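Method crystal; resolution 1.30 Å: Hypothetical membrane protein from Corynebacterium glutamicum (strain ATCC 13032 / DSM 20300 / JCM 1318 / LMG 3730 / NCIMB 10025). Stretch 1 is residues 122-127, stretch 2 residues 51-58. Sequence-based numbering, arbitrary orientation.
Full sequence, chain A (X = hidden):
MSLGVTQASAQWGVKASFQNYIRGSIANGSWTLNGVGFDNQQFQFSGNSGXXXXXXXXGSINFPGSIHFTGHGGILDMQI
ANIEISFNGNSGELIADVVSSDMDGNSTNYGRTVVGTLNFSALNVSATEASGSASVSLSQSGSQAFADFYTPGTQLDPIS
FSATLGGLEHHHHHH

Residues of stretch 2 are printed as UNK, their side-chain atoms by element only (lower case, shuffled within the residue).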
ATOM      1  N   ALA A 122       5.624 -14.083   6.857  1.00 13.17           N
ATOM      2  CA  ALA A 122       5.009 -15.302   6.354  1.00 13.13           C
ATOM      3  C   ALA A 122       4.777 -15.098   4.871  1.00 12.21           C
ATOM      4  O   ALA A 122       4.302 -14.038   4.458  1.00 12.38           O
ATOM      5  CB  ALA A 122       3.666 -15.558   7.043  1.00 15.07           C
ATOM      6  N   LEU A 123       5.136 -16.091   4.068  1.00 12.04           N
ATOM      7  CA  LEU A 123       4.849 -16.046   2.640  1.00 12.05           C
ATOM      8  C   LEU A 123       4.726 -17.482   2.165  1.00 12.79           C
ATOM      9  O   LEU A 123       5.693 -18.247   2.242  1.00 14.86           O
ATOM     10  CB  LEU A 123       5.943 -15.306   1.872  1.00 13.50           C
ATOM     11  CG  LEU A 123       5.728 -15.179   0.364  1.00 14.24           C
ATOM     12  CD1 LEU A 123       4.429 -14.465   0.049  1.00 14.84           C
ATOM     13  CD2 LEU A 123       6.900 -14.448  -0.250  1.00 15.21           C
ATOM     14  N   ASN A 124       3.538 -17.852   1.707  1.00 12.22           N
ATOM     15  CA  ASN A 124       3.247 -19.220   1.318  1.00 14.17           C
ATOM     16  C   ASN A 124       2.734 -19.212  -0.109  1.00 12.95           C
ATOM     17  O   ASN A 124       1.871 -18.403  -0.457  1.00 13.90           O
ATOM     18  CB  ASN A 124       2.216 -19.837   2.263  1.00 18.54           C
ATOM     19  CG  ASN A 124       2.750 -19.989   3.677  1.00 22.72           C
ATOM     20  OD1 ASN A 124       2.303 -19.308   4.601  1.00 25.65           O
ATOM     21  ND2 ASN A 124       3.722 -20.881   3.848  1.00 24.68           N
ATOM     22  N   VAL A 125       3.271 -20.105  -0.929  1.00 12.77           N
ATOM     23  CA  VAL A 125       2.881 -20.232  -2.325  1.00 12.74           C
ATOM     24  C   VAL A 125       2.682 -21.707  -2.627  1.00 13.57           C
ATOM     25  O   VAL A 125       3.491 -22.547  -2.215  1.00 14.51           O
ATOM     26  CB  VAL A 125       3.945 -19.634  -3.268  1.00 13.95           C
ATOM     27  CG1 VAL A 125       3.575 -19.900  -4.716  1.00 16.20           C
ATOM     28  CG2 VAL A 125       4.118 -18.154  -3.011  1.00 14.07           C
ATOM     29  N   SER A 126       1.609 -22.020  -3.347  1.00 14.10           N
ATOM     30  CA  SER A 126       1.323 -23.380  -3.770  1.00 14.66           C
ATOM     31  C   SER A 126       0.758 -23.317  -5.182  1.00 14.31           C
ATOM     32  O   SER A 126       0.716 -22.255  -5.814  1.00 14.92           O
ATOM     33  CB  SER A 126       0.366 -24.067  -2.789  1.00 15.40           C
ATOM     34  OG  SER A 126      -0.952 -23.548  -2.938  1.00 15.72           O
ATOM     35  N   ALA A 127       0.330 -24.478  -5.685  1.00 14.19           N
ATOM     36  CA  ALA A 127      -0.280 -24.526  -7.007  1.00 14.60           C
ATOM     37  C   ALA A 127      -1.574 -23.729  -7.067  1.00 14.25           C
ATOM     38  O   ALA A 127      -1.961 -23.258  -8.143  1.00 14.96           O
ATOM     39  CB  ALA A 127      -0.560 -25.978  -7.395  1.00 14.84           C
ATOM     40  N   UNK A  51       0.436 -12.330 -11.270  1.00 12.44           N
ATOM     41  CA  UNK A  51       0.958 -13.651 -11.564  1.00 12.89           C
ATOM     42  C   UNK A  51       1.995 -14.023 -10.517  1.00 12.04           C
ATOM     43  O   UNK A  51       2.656 -13.155  -9.940  1.00 12.12           O
ATOM     44  c   UNK A  51       1.571 -13.704 -12.967  1.00 15.48           C
ATOM     45  N   UNK A  52       2.127 -15.325 -10.284  1.00 12.22           N
ATOM     46  CA  UNK A  52       3.061 -15.871  -9.311  1.00 12.44           C
ATOM     47  C   UNK A  52       3.850 -16.975  -9.994  1.00 12.25           C
ATOM     48  O   UNK A  52       3.266 -17.910 -10.560  1.00 13.85           O
ATOM     49  c   UNK A  52       1.623 -15.307  -7.316  1.00 14.44           C
ATOM     50  c   UNK A  52       3.301 -17.163  -7.173  1.00 14.96           C
ATOM     51  c   UNK A  52       2.332 -16.423  -8.073  1.00 14.07           C
ATOM     52  N   UNK A  53       5.173 -16.859  -9.951  1.00 11.79           N
ATOM     53  CA  UNK A  53       6.080 -17.899 -10.424  1.00 12.84           C
ATOM     54  C   UNK A  53       6.407 -18.747  -9.205  1.00 12.82           C
ATOM     55  O   UNK A  53       7.308 -18.433  -8.425  1.00 13.35           O
ATOM     56  o   UNK A  53       9.428 -17.829 -11.928  1.00 18.69           O
ATOM     57  c   UNK A  53       7.320 -17.257 -11.029  1.00 14.50           C
ATOM     58  c   UNK A  53       8.378 -18.272 -11.429  1.00 17.03           C
ATOM     59  o   UNK A  53       8.184 -19.494 -11.246  1.00 17.95           O
ATOM     60  N   UNK A  54       5.647 -19.833  -9.034  1.00 14.27           N
ATOM     61  CA  UNK A  54       5.778 -20.645  -7.828  1.00 15.77           C
ATOM     62  C   UNK A  54       7.135 -21.325  -7.758  1.00 16.36           C
ATOM     63  O   UNK A  54       7.708 -21.466  -6.670  1.00 17.65           O
ATOM     64  c   UNK A  54       4.648 -21.670  -7.753  1.00 16.51           C
ATOM     65  N   UNK A  55       7.664 -21.754  -8.907  1.00 15.95           N
ATOM     66  CA  UNK A  55       8.951 -22.436  -8.913  1.00 16.55           C
ATOM     67  C   UNK A  55      10.041 -21.562  -8.308  1.00 17.28           C
ATOM     68  O   UNK A  55      10.891 -22.051  -7.557  1.00 18.69           O
ATOM     69  o   UNK A  55      10.092 -24.119 -12.655  1.00 17.26           O
ATOM     70  c   UNK A  55       9.322 -22.866 -10.332  1.00 16.60           C
ATOM     71  o   UNK A  55      12.089 -24.678 -11.933  1.00 19.02           O
ATOM     72  c   UNK A  55      10.576 -23.722 -10.362  1.00 16.80           C
ATOM     73  c   UNK A  55      10.943 -24.206 -11.751  1.00 17.19           C
ATOM     74  N   UNK A  56      10.011 -20.260  -8.584  1.00 17.55           N
ATOM     75  CA  UNK A  56      11.052 -19.356  -8.118  1.00 18.15           C
ATOM     76  C   UNK A  56      10.616 -18.452  -6.973  1.00 17.09           C
ATOM     77  O   UNK A  56      11.420 -17.634  -6.505  1.00 18.61           O
ATOM     78  o   UNK A  56      13.148 -20.184 -10.022  1.00 23.96           O
ATOM     79  c   UNK A  56      11.585 -18.537  -9.293  1.00 19.89           C
ATOM     80  c   UNK A  56      12.242 -19.409 -10.334  1.00 22.37           C
ATOM     81  n   UNK A  56      11.762 -19.325 -11.569  1.00 22.45           N
ATOM     82  N   UNK A  57       9.390 -18.613  -6.485  1.00 16.81           N
ATOM     83  CA  UNK A  57       8.824 -17.799  -5.407  1.00 16.34           C
ATOM     84  C   UNK A  57       8.958 -16.301  -5.682  1.00 15.38           C
ATOM     85  O   UNK A  57       9.467 -15.536  -4.865  1.00 16.12           O
ATOM     86  c   UNK A  57       9.378 -18.183  -4.028  1.00 18.02           C
ATOM     87  n   UNK A  57       8.437 -18.178   0.960  1.00 23.40           N
ATOM     88  c   UNK A  57       8.985 -18.208  -1.512  1.00 20.35           C
ATOM     89  c   UNK A  57       8.412 -17.862  -2.883  1.00 19.04           C
ATOM     90  c   UNK A  57       7.921 -18.025  -0.431  1.00 22.12           C
ATOM     91  N   UNK A  58       8.493 -15.883  -6.859  1.00 13.83           N
ATOM     92  CA  UNK A  58       8.362 -14.472  -7.191  1.00 13.46           C
ATOM     93  C   UNK A  58       6.932 -14.212  -7.632  1.00 12.31           C
ATOM     94  O   UNK A  58       6.218 -15.120  -8.063  1.00 13.16           O
ATOM     95  o   UNK A  58       8.871 -14.597  -9.561  1.00 17.17           O
ATOM     96  c   UNK A  58      10.741 -14.457  -8.022  1.00 15.97           C
ATOM     97  c   UNK A  58       9.306 -14.032  -8.317  1.00 15.54           C
TER

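Position 51 carries a single side-chain carbon, which can only be CB, and CB stays 10.5 Å from CG1 of Val125. One carbon and nothing beyond it defines Ala51, an alanine in a strand that begins earlier in the chain.

At position 52 there are three side-chain carbons, one bonded to CA and carrying the other two. The CA-to-CB bond points toward stretch 1, and one of the two outer carbons lies 3.7 Å from CG1 of Val125. Branching at the first carbon without any oxygen or nitrogen identifies Val52. The outer carbon is its CG1, and the approach is an apolar contact between two beta-branched side chains.

Position 53 has two carbons in line, the second bearing two oxygens. Its CA-to-CB bond points away from stretch 1, and its nearest side-chain atom, CB, is 7.8 Å from CG1 of Val125. A short carboxylate makes this Asp53. Its chi1 of 175° is t, and the carboxylate serves its own stretch, as the next positions make clear.

Position 54 again has one carbon, CB, directed toward stretch 1 and 3.7 Å from CG1 of Val125. The same CB also lies 4.4 Å from O of Ser126, at the margin of the contact. This is Ala54. Its CA is 6.2 Å from the CA of Val125, the nearest such pair across the two stretches.

Position 55 shows three carbons in a row, the last carrying two oxygens, and its CA-to-CB bond points away from stretch 1. One methylene longer than the aspartate, it is Glu55. The chain is extended (chi1 and chi2 both t), and the residue is exposed.

Position 56 has two carbons, with one oxygen and one nitrogen on the second. That amide, out of reach of stretch 1, makes it Asn56. Its ND2 donates to OD2 of Asp53 at 2.8 Å with an angle of 165°, while its backbone N makes a weak bond to OD1 of Asp53 at 3.3 Å. The two side chains thus tie the turn together without help from stretch 1.

Position 57 presents four carbons in a row ending in nitrogen. Its CA-to-CB bond points sideways, yet its end reaches stretch 1: the terminal nitrogen lies 3.0 Å from O of Leu123, and the carbon before it 3.7 Å from CG of Leu123. This is the signature of Lys57. All four chi angles are t, so the chain is fully extended, CE packs on Leu123, and NZ donates a hydrogen bond to its O.

Position 58 has one carbon bearing an oxygen and a second carbon, and its CA-to-CB bond points away from stretch 1. A beta-branched hydroxyl side chain means Thr58. Its backbone pairs with Asp53: N of Asp53 donates to O of Thr58 at 2.8 Å, and N of Thr58 donates to O of Asp53 at 3.2 Å, closing the turn.

The contact buries 262 Å² in total and rests on side chains, with no backbone-to-backbone hydrogen bond between the stretches. Val125 packs its CG1 against Val52 and Ala54, while its CG2 lies 4.3 Å from CG of Lys57. From there the extended lysine runs on to Leu123, combining aliphatic packing with one polar anchor on a main-chain carbonyl.

Stretch 2 51-58: AVDAENKT
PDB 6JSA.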